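Local coordinates for uncharacterized protein (Bacteroides fragilis, PDB 3EUR) that is of unknown function but has a thioredoxin-like fold, which is consistent with a role in thiol-disulfide or related redox chemistry, at residues T15-D19 / T94-E100; Y33-N39 / I114-L120; K10-F14 / G24-Q28; I73-E77 / L101-N105. The contacts are given in a common frame with arbitrary orientation. Numbering follows the deposited sequence.

Contact 2 is the buried member of the set, its centre about 4 Å from the centre of the chain; contacts 1, 3 and 4 lie about 11 to 13 Å out and are partly buried. All four reach one mixed sheet. Contact 2 is a full antiparallel ladder with mostly apolar side chains on both faces, whereas contact 1 pairs two strands through a single two-bond bridge and adds three waters. In contact 3 a loop is held by an aromatic ring and an asparagine, and in contact 4 a helix start by a lysine salt-bridge network. I73 of contact 4 bonds through its backbone to F37 and N39 of contact 2 and packs on F14 of contact 3.

Contact 1: T15-D19 / T94-E100; sequences TYTLD and TNGYDKE
Strands 15-18 and 94-97 approach to 4.3 Å between their short axes, with N-to-C directions 109° apart, so the two cross steeply and pair over a short length. Backbone pairing centres on T17 and Y97, an antiparallel hydrogen-bonded pair with CA atoms 5.3 Å apart: T17 N donates to Y97 O at 2.9 Å and Y97 N to T17 O at 2.9 Å. A CA-H...O contact from Y16 CA to Y97 O (3.4 Å) flanks it. At G96 an ideal CB would fall 3.0 Å from Y16 CB, a clash.

Among side chains, T17 (chi1 m) and Y97 (chi1 p) share a face of the sheet. T17 CB sits 3.9 Å from the centroid of the Y97 ring, 17° off its normal, a CH-pi contact. Beyond the pair, L18 CD2 meets T94 CG2 at 3.8 Å and N95 O at 3.4 Å.

Waters extend the join. One links T15 O (2.9 Å), T17 OG1 (2.8 Å), K99 N (3.0 Å) and E100 OE1 (3.0 Å); another joins L18 O (2.9 Å) to Y97 OH (2.7 Å); a third accepts from D19 N (2.9 Å) and donates to N95 O (2.7 Å). T17 OG1 also bonds K23, and D19 salt-bridges K83.

This is the antiparallel attachment of an N-terminal beta-hairpin, strands 15-18 and 23-25, to the sheet of a thioredoxin-like fold.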
loop_
_atom_site.group_PDB
_atom_site.type_symbol
_atom_site.label_atom_id
_atom_site.label_comp_id
_atom_site.label_asym_id
_atom_site.label_seq_id
_atom_site.Cartn_x
_atom_site.Cartn_y
_atom_site.Cartn_z
ATOM N N THR A 15 6.603 3.382 10.064
ATOM C CA THR A 15 7.678 4.023 9.333
ATOM C C THR A 15 8.120 3.171 8.153
ATOM O O THR A 15 8.386 1.977 8.283
ATOM C CB THR A 15 8.894 4.293 10.225
ATOM O OG1 THR A 15 8.515 5.186 11.253
ATOM C CG2 THR A 15 10.053 4.936 9.420
ATOM N N TYR A 16 8.180 3.760 6.993
ATOM C CA TYR A 16 8.716 3.143 5.809
ATOM C C TYR A 16 10.025 3.792 5.407
ATOM O O TYR A 16 10.272 4.960 5.727
ATOM C CB TYR A 16 7.705 3.174 4.647
ATOM C CG TYR A 16 7.323 4.520 4.147
ATOM C CD1 TYR A 16 8.099 5.191 3.249
ATOM C CD2 TYR A 16 6.165 5.163 4.608
ATOM C CE1 TYR A 16 7.761 6.447 2.803
ATOM C CE2 TYR A 16 5.847 6.413 4.169
ATOM C CZ TYR A 16 6.641 7.055 3.272
ATOM O OH TYR A 16 6.299 8.315 2.850
ATOM N N THR A 17 10.838 3.016 4.721
ATOM C CA THR A 17 12.099 3.491 4.173
ATOM C C THR A 17 12.049 3.311 2.657
ATOM O O THR A 17 11.685 2.246 2.151
ATOM C CB THR A 17 13.278 2.675 4.764
ATOM O OG1 THR A 17 13.244 2.749 6.187
ATOM C CG2 THR A 17 14.597 3.172 4.297
ATOM N N LEU A 18 12.413 4.357 1.912
ATOM C CA LEU A 18 12.469 4.271 0.455
ATOM C C LEU A 18 13.815 3.717 0.025
ATOM O O LEU A 18 14.761 3.614 0.846
ATOM C CB LEU A 18 12.248 5.646 -0.182
ATOM C CG LEU A 18 10.976 6.377 0.213
ATOM C CD1 LEU A 18 10.909 7.753 -0.455
ATOM C CD2 LEU A 18 9.753 5.523 -0.164
ATOM N N ASP A 19 13.915 3.323 -1.232
ATOM C CA ASP A 19 15.202 2.915 -1.779
ATOM C C ASP A 19 16.308 3.930 -1.596
ATOM O O ASP A 19 17.462 3.560 -1.417
ATOM C CB ASP A 19 15.071 2.570 -3.255
ATOM C CG ASP A 19 16.406 2.136 -3.863
ATOM O OD1 ASP A 19 16.900 1.023 -3.564
ATOM O OD2 ASP A 19 16.932 2.951 -4.642
ATOM N N THR A 94 4.683 5.397 -4.140
ATOM C CA THR A 94 5.662 5.523 -3.066
ATOM C C THR A 94 5.929 4.111 -2.565
ATOM O O THR A 94 5.030 3.473 -2.038
ATOM C CB THR A 94 5.142 6.443 -1.997
ATOM O OG1 THR A 94 4.846 7.738 -2.569
ATOM C CG2 THR A 94 6.197 6.583 -0.865
ATOM N N ASN A 95 7.143 3.611 -2.786
ATOM C CA ASN A 95 7.457 2.220 -2.614
ATOM C C ASN A 95 8.487 2.067 -1.492
ATOM O O ASN A 95 9.618 2.449 -1.671
ATOM C CB ASN A 95 7.957 1.696 -3.978
ATOM C CG ASN A 95 6.919 1.939 -5.135
ATOM O OD1 ASN A 95 5.760 1.496 -5.001
ATOM N ND2 ASN A 95 7.343 2.599 -6.294
ATOM N N GLY A 96 8.080 1.558 -0.339
ATOM C CA GLY A 96 8.951 1.463 0.802
ATOM C C GLY A 96 8.985 0.097 1.440
ATOM O O GLY A 96 8.187 -0.779 1.132
ATOM N N TYR A 97 9.947 -0.068 2.330
ATOM C CA TYR A 97 10.066 -1.264 3.162
ATOM C C TYR A 97 10.073 -0.896 4.638
ATOM O O TYR A 97 10.358 0.222 5.037
ATOM C CB TYR A 97 11.307 -2.098 2.770
ATOM C CG TYR A 97 12.627 -1.401 2.972
ATOM C CD1 TYR A 97 13.368 -1.600 4.141
ATOM C CD2 TYR A 97 13.166 -0.580 1.996
ATOM C CE1 TYR A 97 14.632 -0.980 4.314
ATOM C CE2 TYR A 97 14.425 0.003 2.157
ATOM C CZ TYR A 97 15.130 -0.206 3.313
ATOM O OH TYR A 97 16.379 0.395 3.432
ATOM N N ASP A 98 9.764 -1.899 5.447
ATOM C CA ASP A 98 9.686 -1.757 6.872
ATOM C C ASP A 98 11.007 -2.194 7.487
ATOM O O ASP A 98 11.220 -3.367 7.802
ATOM C CB ASP A 98 8.540 -2.648 7.368
ATOM C CG ASP A 98 8.249 -2.519 8.862
ATOM O OD1 ASP A 98 9.059 -1.921 9.605
ATOM O OD2 ASP A 98 7.231 -3.126 9.267
ATOM N N LYS A 99 11.920 -1.236 7.602
ATOM C CA LYS A 99 13.299 -1.568 7.948
ATOM C C LYS A 99 13.400 -2.338 9.233
ATOM O O LYS A 99 14.137 -3.325 9.300
ATOM C CB LYS A 99 14.151 -0.300 8.039
ATOM C CG LYS A 99 15.656 -0.640 8.323
ATOM C CD LYS A 99 16.590 0.509 8.131
ATOM C CE LYS A 99 18.004 0.110 8.648
ATOM N NZ LYS A 99 18.816 1.279 9.111
ATOM N N GLU A 100 12.701 -1.877 10.241
ATOM C CA GLU A 100 12.767 -2.449 11.574
ATOM C C GLU A 100 11.836 -3.656 11.794
ATOM O O GLU A 100 11.774 -4.196 12.891
ATOM C CB GLU A 100 12.371 -1.347 12.550
ATOM C CG GLU A 100 12.919 0.104 12.198
ATOM C CD GLU A 100 12.143 0.873 11.054
ATOM O OE1 GLU A 100 11.154 0.340 10.520
ATOM O OE2 GLU A 100 12.537 2.022 10.667
HETATM O O HOH W 1 11.231 1.635 7.819
HETATM O O HOH W 2 17.087 2.070 1.482
HETATM O O HOH W 3 11.658 3.438 -3.124
#

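Contact 2: Y33-N39 / I114-L120; sequences YTLLFIN and IPTLYLL
I38, L120 and Y118 lose the most surface (79, 72 and 69 Å²), and each belongs to a hydrogen-bonded pair of the antiparallel ladder between strands 33-38 and 116-120, whose axes run 164° apart and approach to 4.7 Å. I38 pairs with T116 (I38 N to T116 O 2.9 Å, T116 N to I38 O 3.1 Å). With chi1 m and chi2 t, I38 sets CG2 3.7 Å from I114 CG1 and CD1 4.1 Å from Y118 CE2.

Y118 pairs with L36 through L36 N to Y118 O and Y118 N to L36 O, both 2.9 Å, and L36 CB lies 4.1 Å from Y118 CB. As is characteristic of the thioredoxin-like fold, a cis-proline, P115, precedes the second strand; P115 CB packs 3.9 Å from F37 CE1 at the ring edge.

L120 pairs with T34 (T34 N to L120 O 2.9 Å, L120 N to T34 O 2.8 Å); with chi1 m and chi2 t, L120 CB lies 4.2 Å from T34 CB and L120 CD1 4.5 Å from L36 CB. L35-L119 and F37-L117 are non-hydrogen-bonded pairs on the other face, F37 CB 3.8 Å from L117 CD2, covered by helices 44-55 and 133-141.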
loop_
_atom_site.group_PDB
_atom_site.type_symbol
_atom_site.label_atom_id
_atom_site.label_comp_id
_atom_site.label_asym_id
_atom_site.label_seq_id
_atom_site.Cartn_x
_atom_site.Cartn_y
_atom_site.Cartn_z
ATOM N N TYR A 33 -6.850 10.297 -0.835
ATOM C CA TYR A 33 -7.011 8.853 -0.651
ATOM C C TYR A 33 -5.643 8.227 -0.675
ATOM O O TYR A 33 -4.880 8.444 -1.642
ATOM C CB TYR A 33 -7.837 8.218 -1.799
ATOM C CG TYR A 33 -9.223 8.734 -1.905
ATOM C CD1 TYR A 33 -10.267 8.117 -1.240
ATOM C CD2 TYR A 33 -9.519 9.831 -2.684
ATOM C CE1 TYR A 33 -11.562 8.580 -1.368
ATOM C CE2 TYR A 33 -10.796 10.300 -2.807
ATOM C CZ TYR A 33 -11.839 9.684 -2.161
ATOM O OH TYR A 33 -13.120 10.141 -2.284
ATOM N N THR A 34 -5.329 7.377 0.308
ATOM C CA THR A 34 -4.150 6.558 0.253
ATOM C C THR A 34 -4.566 5.117 -0.049
ATOM O O THR A 34 -5.432 4.571 0.650
ATOM C CB THR A 34 -3.338 6.594 1.573
ATOM O OG1 THR A 34 -2.848 7.897 1.807
ATOM C CG2 THR A 34 -2.204 5.622 1.566
ATOM N N LEU A 35 -3.975 4.519 -1.070
ATOM C CA LEU A 35 -4.139 3.110 -1.332
ATOM C C LEU A 35 -2.897 2.395 -0.812
ATOM O O LEU A 35 -1.831 2.505 -1.400
ATOM C CB LEU A 35 -4.356 2.848 -2.824
ATOM C CG LEU A 35 -4.709 1.402 -3.198
ATOM C CD1 LEU A 35 -5.955 0.909 -2.460
ATOM C CD2 LEU A 35 -4.931 1.344 -4.735
ATOM N N LEU A 36 -3.044 1.795 0.367
ATOM C CA LEU A 36 -1.975 1.093 1.006
ATOM C C LEU A 36 -1.915 -0.336 0.452
ATOM O O LEU A 36 -2.895 -1.058 0.510
ATOM C CB LEU A 36 -2.218 1.065 2.532
ATOM C CG LEU A 36 -1.211 0.287 3.377
ATOM C CD1 LEU A 36 0.164 0.933 3.290
ATOM C CD2 LEU A 36 -1.655 0.236 4.811
ATOM N N PHE A 37 -0.774 -0.665 -0.124
ATOM C CA PHE A 37 -0.554 -1.895 -0.845
ATOM C C PHE A 37 0.542 -2.694 -0.155
ATOM O O PHE A 37 1.712 -2.414 -0.343
ATOM C CB PHE A 37 -0.252 -1.534 -2.301
ATOM C CG PHE A 37 0.216 -2.667 -3.193
ATOM C CD1 PHE A 37 -0.108 -4.009 -2.985
ATOM C CD2 PHE A 37 0.940 -2.359 -4.339
ATOM C CE1 PHE A 37 0.345 -4.980 -3.850
ATOM C CE2 PHE A 37 1.387 -3.337 -5.196
ATOM C CZ PHE A 37 1.073 -4.648 -4.961
ATOM N N ILE A 38 0.157 -3.670 0.665
ATOM C CA ILE A 38 1.118 -4.505 1.410
ATOM C C ILE A 38 1.506 -5.644 0.518
ATOM O O ILE A 38 0.647 -6.375 0.053
ATOM C CB ILE A 38 0.541 -4.995 2.735
ATOM C CG1 ILE A 38 -0.110 -3.866 3.530
ATOM C CG2 ILE A 38 1.618 -5.718 3.511
ATOM C CD1 ILE A 38 -0.831 -4.296 4.817
ATOM N N ASN A 39 2.791 -5.802 0.230
ATOM C CA ASN A 39 3.220 -6.702 -0.865
ATOM C C ASN A 39 4.468 -7.436 -0.430
ATOM O O ASN A 39 5.219 -6.967 0.434
ATOM C CB ASN A 39 3.488 -5.869 -2.104
ATOM C CG ASN A 39 4.609 -4.918 -1.924
ATOM O OD1 ASN A 39 4.427 -3.735 -1.552
ATOM N ND2 ASN A 39 5.774 -5.396 -2.094
ATOM N N ILE A 114 -1.248 -11.508 2.158
ATOM C CA ILE A 114 -0.537 -10.573 1.222
ATOM C C ILE A 114 -0.510 -11.179 -0.167
ATOM O O ILE A 114 -0.313 -12.397 -0.291
ATOM C CB ILE A 114 0.953 -10.359 1.633
ATOM C CG1 ILE A 114 1.030 -9.299 2.714
ATOM C CG2 ILE A 114 1.864 -9.935 0.389
ATOM C CD1 ILE A 114 -0.281 -8.922 3.357
ATOM N N PRO A 115 -0.727 -10.416 -1.250
ATOM C CA PRO A 115 -0.898 -8.955 -1.244
ATOM C C PRO A 115 -2.260 -8.522 -0.788
ATOM O O PRO A 115 -3.223 -9.145 -1.035
ATOM C CB PRO A 115 -0.741 -8.600 -2.718
ATOM C CG PRO A 115 -1.197 -9.772 -3.418
ATOM C CD PRO A 115 -0.716 -10.910 -2.624
ATOM N N THR A 116 -2.275 -7.392 -0.085
ATOM C CA THR A 116 -3.497 -6.824 0.464
ATOM C C THR A 116 -3.567 -5.304 0.328
ATOM O O THR A 116 -2.585 -4.578 0.484
ATOM C CB THR A 116 -3.674 -7.201 1.948
ATOM O OG1 THR A 116 -3.172 -8.524 2.171
ATOM C CG2 THR A 116 -5.142 -7.148 2.340
ATOM N N LEU A 117 -4.772 -4.835 0.031
ATOM C CA LEU A 117 -5.076 -3.420 -0.134
ATOM C C LEU A 117 -5.938 -2.877 0.971
ATOM O O LEU A 117 -6.900 -3.506 1.391
ATOM C CB LEU A 117 -5.813 -3.203 -1.467
ATOM C CG LEU A 117 -5.077 -3.571 -2.732
ATOM C CD1 LEU A 117 -6.026 -3.425 -3.934
ATOM C CD2 LEU A 117 -3.843 -2.705 -2.950
ATOM N N TYR A 118 -5.593 -1.679 1.427
ATOM C CA TYR A 118 -6.465 -0.851 2.260
ATOM C C TYR A 118 -6.670 0.477 1.560
ATOM O O TYR A 118 -5.711 1.053 1.075
ATOM C CB TYR A 118 -5.863 -0.569 3.655
ATOM C CG TYR A 118 -5.766 -1.731 4.571
ATOM C CD1 TYR A 118 -6.615 -1.795 5.670
ATOM C CD2 TYR A 118 -4.910 -2.766 4.342
ATOM C CE1 TYR A 118 -6.584 -2.829 6.560
ATOM C CE2 TYR A 118 -4.871 -3.888 5.245
ATOM C CZ TYR A 118 -5.755 -3.888 6.322
ATOM O OH TYR A 118 -5.748 -4.960 7.218
ATOM N N LEU A 119 -7.906 0.966 1.531
ATOM C CA LEU A 119 -8.188 2.305 1.042
ATOM C C LEU A 119 -8.463 3.180 2.243
ATOM O O LEU A 119 -9.318 2.854 3.072
ATOM C CB LEU A 119 -9.365 2.316 0.071
ATOM C CG LEU A 119 -9.652 3.679 -0.583
ATOM C CD1 LEU A 119 -8.600 4.099 -1.524
ATOM C CD2 LEU A 119 -11.049 3.668 -1.247
ATOM N N LEU A 120 -7.695 4.269 2.353
ATOM C CA LEU A 120 -7.728 5.170 3.497
ATOM C C LEU A 120 -8.094 6.588 3.049
ATOM O O LEU A 120 -7.700 7.009 1.942
ATOM C CB LEU A 120 -6.346 5.222 4.162
ATOM C CG LEU A 120 -5.683 3.901 4.468
ATOM C CD1 LEU A 120 -4.285 4.115 5.076
ATOM C CD2 LEU A 120 -6.507 3.004 5.357
#

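Contact 3: K10-F14 / G24-Q28; sequences KALNF and GTLYQ
From the strand end at G24 and T25, segment 24-28 runs against loop 10-14 at 166° between end-to-end directions, N13 nearest L26 and F14 nearest T25 by CA. T25 CA makes a CA-H...O contact with F14 O (3.2 Å); T25 OG1 accepts from Q28 N at 3.1 Å, an ST motif, and a water joins T25 OG1 (2.7 Å) to N13 ND2 (3.0 Å). L26 N donates to F14 O at 3.0 Å. L26 (chi1 t, chi2 p) lays CB 4.2 Å from the F14 ring centroid, a CH-pi contact, and CD2 4.0 Å from A11 CB. Y27 N bonds N13 OD1 at 3.0 Å, and Y27 OH donates to A11 O at 2.6 Å. With chi1 m and chi2 near 3°, the Y27 ring has N13 CB (3.5 Å from its centroid) over one face and K10 CE (3.5 Å) over the other, both CH-pi; K10 NZ, 4.1 Å from the centroid, adds a cation-pi. Though loop 10-14 is no regular strand, its A11 and F14 carbonyls are thus satisfied.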
loop_
_atom_site.group_PDB
_atom_site.type_symbol
_atom_site.label_atom_id
_atom_site.label_comp_id
_atom_site.label_asym_id
_atom_site.label_seq_id
_atom_site.Cartn_x
_atom_site.Cartn_y
_atom_site.Cartn_z
ATOM N N LYS A 10 -8.890 4.557 12.481
ATOM C CA LYS A 10 -7.638 5.025 11.906
ATOM C C LYS A 10 -6.677 3.850 11.757
ATOM O O LYS A 10 -6.404 3.132 12.713
ATOM C CB LYS A 10 -7.022 6.116 12.801
ATOM C CG LYS A 10 -5.924 6.927 12.170
ATOM C CD LYS A 10 -5.387 8.024 13.095
ATOM C CE LYS A 10 -4.453 8.964 12.340
ATOM N NZ LYS A 10 -4.103 10.175 13.163
ATOM N N ALA A 11 -6.144 3.676 10.557
ATOM C CA ALA A 11 -5.147 2.646 10.302
ATOM C C ALA A 11 -3.959 2.858 11.214
ATOM O O ALA A 11 -3.623 3.998 11.549
ATOM C CB ALA A 11 -4.718 2.702 8.835
ATOM N N LEU A 12 -3.264 1.776 11.539
ATOM C CA LEU A 12 -2.084 1.859 12.373
ATOM C C LEU A 12 -0.912 2.490 11.657
ATOM O O LEU A 12 -0.634 2.190 10.499
ATOM C CB LEU A 12 -1.686 0.480 12.881
ATOM C CG LEU A 12 -2.432 -0.013 14.078
ATOM C CD1 LEU A 12 -1.904 0.687 15.352
ATOM C CD2 LEU A 12 -3.886 -0.119 13.932
ATOM N N ASN A 13 -0.193 3.401 12.326
ATOM C CA ASN A 13 0.957 4.030 11.732
ATOM C C ASN A 13 2.133 3.105 11.653
ATOM O O ASN A 13 2.228 2.084 12.381
ATOM C CB ASN A 13 1.338 5.239 12.565
ATOM C CG ASN A 13 2.202 6.250 11.873
ATOM O OD1 ASN A 13 2.224 6.321 10.650
ATOM N ND2 ASN A 13 2.846 7.142 12.677
ATOM N N PHE A 14 3.084 3.445 10.768
ATOM C CA PHE A 14 4.359 2.771 10.646
ATOM C C PHE A 14 5.317 3.663 9.900
ATOM O O PHE A 14 4.881 4.539 9.162
ATOM C CB PHE A 14 4.187 1.391 9.963
ATOM C CG PHE A 14 3.635 1.498 8.574
ATOM C CD1 PHE A 14 4.448 1.752 7.479
ATOM C CD2 PHE A 14 2.261 1.403 8.364
ATOM C CE1 PHE A 14 3.911 1.904 6.215
ATOM C CE2 PHE A 14 1.763 1.546 7.083
ATOM C CZ PHE A 14 2.571 1.788 6.051
ATOM N N GLY A 24 9.735 7.929 6.058
ATOM C CA GLY A 24 8.474 8.595 6.269
ATOM C C GLY A 24 7.530 7.705 6.974
ATOM O O GLY A 24 7.855 6.544 7.205
ATOM N N THR A 25 6.409 8.253 7.406
ATOM C CA THR A 25 5.414 7.471 8.070
ATOM C C THR A 25 4.092 7.506 7.332
ATOM O O THR A 25 3.778 8.433 6.585
ATOM C CB THR A 25 5.191 7.916 9.535
ATOM O OG1 THR A 25 4.465 9.141 9.502
ATOM C CG2 THR A 25 6.530 8.068 10.306
ATOM N N LEU A 26 3.234 6.534 7.623
ATOM C CA LEU A 26 1.861 6.579 7.062
ATOM C C LEU A 26 1.167 7.890 7.405
ATOM O O LEU A 26 0.555 8.535 6.571
ATOM C CB LEU A 26 1.058 5.365 7.523
ATOM C CG LEU A 26 -0.399 5.327 7.020
ATOM C CD1 LEU A 26 -0.484 5.183 5.504
ATOM C CD2 LEU A 26 -1.188 4.250 7.749
ATOM N N TYR A 27 1.258 8.303 8.670
ATOM C CA TYR A 27 0.478 9.441 9.099
ATOM C C TYR A 27 0.984 10.747 8.476
ATOM O O TYR A 27 0.233 11.693 8.364
ATOM C CB TYR A 27 0.434 9.553 10.645
ATOM C CG TYR A 27 -0.429 8.517 11.312
ATOM C CD1 TYR A 27 -1.074 7.503 10.625
ATOM C CD2 TYR A 27 -0.582 8.551 12.686
ATOM C CE1 TYR A 27 -1.860 6.569 11.283
ATOM C CE2 TYR A 27 -1.378 7.633 13.349
ATOM C CZ TYR A 27 -1.983 6.617 12.651
ATOM O OH TYR A 27 -2.717 5.700 13.362
ATOM N N GLN A 28 2.246 10.775 8.078
ATOM C CA GLN A 28 2.828 11.933 7.400
ATOM C C GLN A 28 2.554 11.976 5.872
ATOM O O GLN A 28 2.940 12.936 5.237
ATOM C CB GLN A 28 4.325 11.944 7.599
ATOM C CG GLN A 28 4.798 12.160 9.039
ATOM C CD GLN A 28 6.247 11.746 9.239
ATOM O OE1 GLN A 28 6.923 11.318 8.312
ATOM N NE2 GLN A 28 6.720 11.873 10.462
HETATM O O HOH W 4 4.005 9.854 12.104
HETATM O O HOH W 5 -0.430 4.074 15.114
#

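Contact 4: I73-E77 / L101-N105; sequences IYPDE and LVIKN
K104 lays its side chain over the turn that follows strand 68-74: CD comes within 3.2 Å of P75 O, and NZ reaches two carboxylates, D76 OD1 at 2.8 Å and E77 OE2 at 2.7 Å. Both are hydrogen-bonded salt bridges, so D76, E77 and K104 form one network. The lysine leaves helix 102-105 with chi1 m and chi2 t, then bends at chi3 105°. D76 (chi1 m) divides its carboxylate, OD1 accepting from the lysine and OD2 from N40 ND2.

L101, at the N-cap position, has phi/psi of 59/40°, and N105 N bonds L101 O at 2.9 Å in the first helical turn. L101 CD2 rests 3.6 Å from P75 O and 3.4 Å from D76 O, while CD1 meets E77 CG at 3.9 Å. By CA, P75 and L101 are nearest, at 6.1 Å. A water donates to P75 O (2.7 Å) and accepts from K104 N (2.8 Å). Deeper, I103 CD1 packs on I73 CG1 at 3.9 Å; D98 bonds the V102 and I103 amides.

The contact sets a short helix over the C-terminal end of a thioredoxin-like central strand. One ammonium group offsets two carboxylates of successive residues, tying the turn to the helix on the solvent side, while I73 and I103 join them inside.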
loop_
_atom_site.group_PDB
_atom_site.type_symbol
_atom_site.label_atom_id
_atom_site.label_comp_id
_atom_site.label_asym_id
_atom_site.label_seq_id
_atom_site.Cartn_x
_atom_site.Cartn_y
_atom_site.Cartn_z
ATOM N N ILE A 73 4.116 -1.098 0.667
ATOM C CA ILE A 73 4.925 -1.415 1.838
ATOM C C ILE A 73 5.277 -2.884 1.862
ATOM O O ILE A 73 4.385 -3.752 1.820
ATOM C CB ILE A 73 4.242 -0.984 3.156
ATOM C CG1 ILE A 73 5.138 -1.235 4.374
ATOM C CG2 ILE A 73 2.909 -1.615 3.431
ATOM C CD1 ILE A 73 6.472 -0.430 4.369
ATOM N N TYR A 74 6.567 -3.150 1.964
ATOM C CA TYR A 74 7.103 -4.483 2.118
ATOM C C TYR A 74 7.417 -4.742 3.564
ATOM O O TYR A 74 8.250 -4.040 4.153
ATOM C CB TYR A 74 8.372 -4.585 1.283
ATOM C CG TYR A 74 9.107 -5.900 1.434
ATOM C CD1 TYR A 74 8.569 -7.067 1.007
ATOM C CD2 TYR A 74 10.382 -5.952 1.903
ATOM C CE1 TYR A 74 9.247 -8.260 1.143
ATOM C CE2 TYR A 74 11.062 -7.166 2.063
ATOM C CZ TYR A 74 10.497 -8.300 1.653
ATOM O OH TYR A 74 11.166 -9.501 1.785
ATOM N N PRO A 75 6.767 -5.757 4.194
ATOM C CA PRO A 75 6.906 -5.927 5.652
ATOM C C PRO A 75 7.864 -7.033 6.072
ATOM O O PRO A 75 7.982 -7.317 7.256
ATOM C CB PRO A 75 5.507 -6.322 6.060
ATOM C CG PRO A 75 5.049 -7.170 4.913
ATOM C CD PRO A 75 5.571 -6.488 3.694
ATOM N N ASP A 76 8.460 -7.697 5.121
ATOM C CA ASP A 76 9.306 -8.890 5.389
ATOM C C ASP A 76 10.811 -8.589 5.294
ATOM O O ASP A 76 11.217 -7.438 5.251
ATOM C CB ASP A 76 8.908 -10.023 4.462
ATOM C CG ASP A 76 7.488 -10.524 4.707
ATOM O OD1 ASP A 76 7.056 -10.508 5.870
ATOM O OD2 ASP A 76 6.818 -10.869 3.702
ATOM N N GLU A 77 11.659 -9.628 5.312
ATOM C CA GLU A 77 13.136 -9.506 5.578
ATOM C C GLU A 77 14.038 -9.432 4.376
ATOM O O GLU A 77 15.246 -9.134 4.520
ATOM C CB GLU A 77 13.627 -10.727 6.401
ATOM C CG GLU A 77 12.989 -10.814 7.759
ATOM C CD GLU A 77 11.620 -11.454 7.724
ATOM O OE1 GLU A 77 11.173 -11.889 6.628
ATOM O OE2 GLU A 77 10.974 -11.505 8.788
ATOM N N LEU A 101 11.057 -4.012 10.775
ATOM C CA LEU A 101 10.064 -5.093 10.858
ATOM C C LEU A 101 9.016 -4.862 11.946
ATOM O O LEU A 101 8.575 -5.778 12.650
ATOM C CB LEU A 101 10.760 -6.446 11.073
ATOM C CG LEU A 101 11.848 -6.732 10.043
ATOM C CD1 LEU A 101 12.604 -8.016 10.471
ATOM C CD2 LEU A 101 11.297 -6.860 8.617
ATOM N N VAL A 102 8.578 -3.636 12.084
ATOM C CA VAL A 102 7.612 -3.240 13.077
ATOM C C VAL A 102 6.220 -3.816 12.827
ATOM O O VAL A 102 5.544 -4.280 13.736
ATOM C CB VAL A 102 7.640 -1.729 13.287
ATOM C CG1 VAL A 102 6.660 -1.337 14.324
ATOM C CG2 VAL A 102 9.064 -1.232 13.660
ATOM N N ILE A 103 5.779 -3.782 11.579
ATOM C CA ILE A 103 4.471 -4.310 11.263
ATOM C C ILE A 103 4.362 -5.780 11.689
ATOM O O ILE A 103 3.381 -6.157 12.329
ATOM C CB ILE A 103 4.108 -4.125 9.766
ATOM C CG1 ILE A 103 3.977 -2.634 9.398
ATOM C CG2 ILE A 103 2.849 -4.893 9.446
ATOM C CD1 ILE A 103 3.977 -2.352 7.914
ATOM N N LYS A 104 5.381 -6.558 11.364
ATOM C CA LYS A 104 5.395 -7.963 11.803
ATOM C C LYS A 104 5.549 -8.066 13.301
ATOM O O LYS A 104 4.763 -8.763 13.982
ATOM C CB LYS A 104 6.638 -8.614 11.254
ATOM C CG LYS A 104 6.518 -9.007 9.904
ATOM C CD LYS A 104 7.825 -9.753 9.390
ATOM C CE LYS A 104 7.634 -11.202 9.262
ATOM N NZ LYS A 104 8.368 -11.720 8.047
ATOM N N ASN A 105 6.554 -7.396 13.859
ATOM C CA ASN A 105 6.904 -7.689 15.266
ATOM C C ASN A 105 5.856 -7.198 16.241
ATOM O O ASN A 105 5.605 -7.827 17.273
ATOM C CB ASN A 105 8.247 -7.082 15.667
ATOM C CG ASN A 105 9.447 -7.752 14.970
ATOM O OD1 ASN A 105 9.334 -8.805 14.315
ATOM N ND2 ASN A 105 10.601 -7.106 15.077
HETATM O O HOH W 6 7.282 -5.849 9.446
#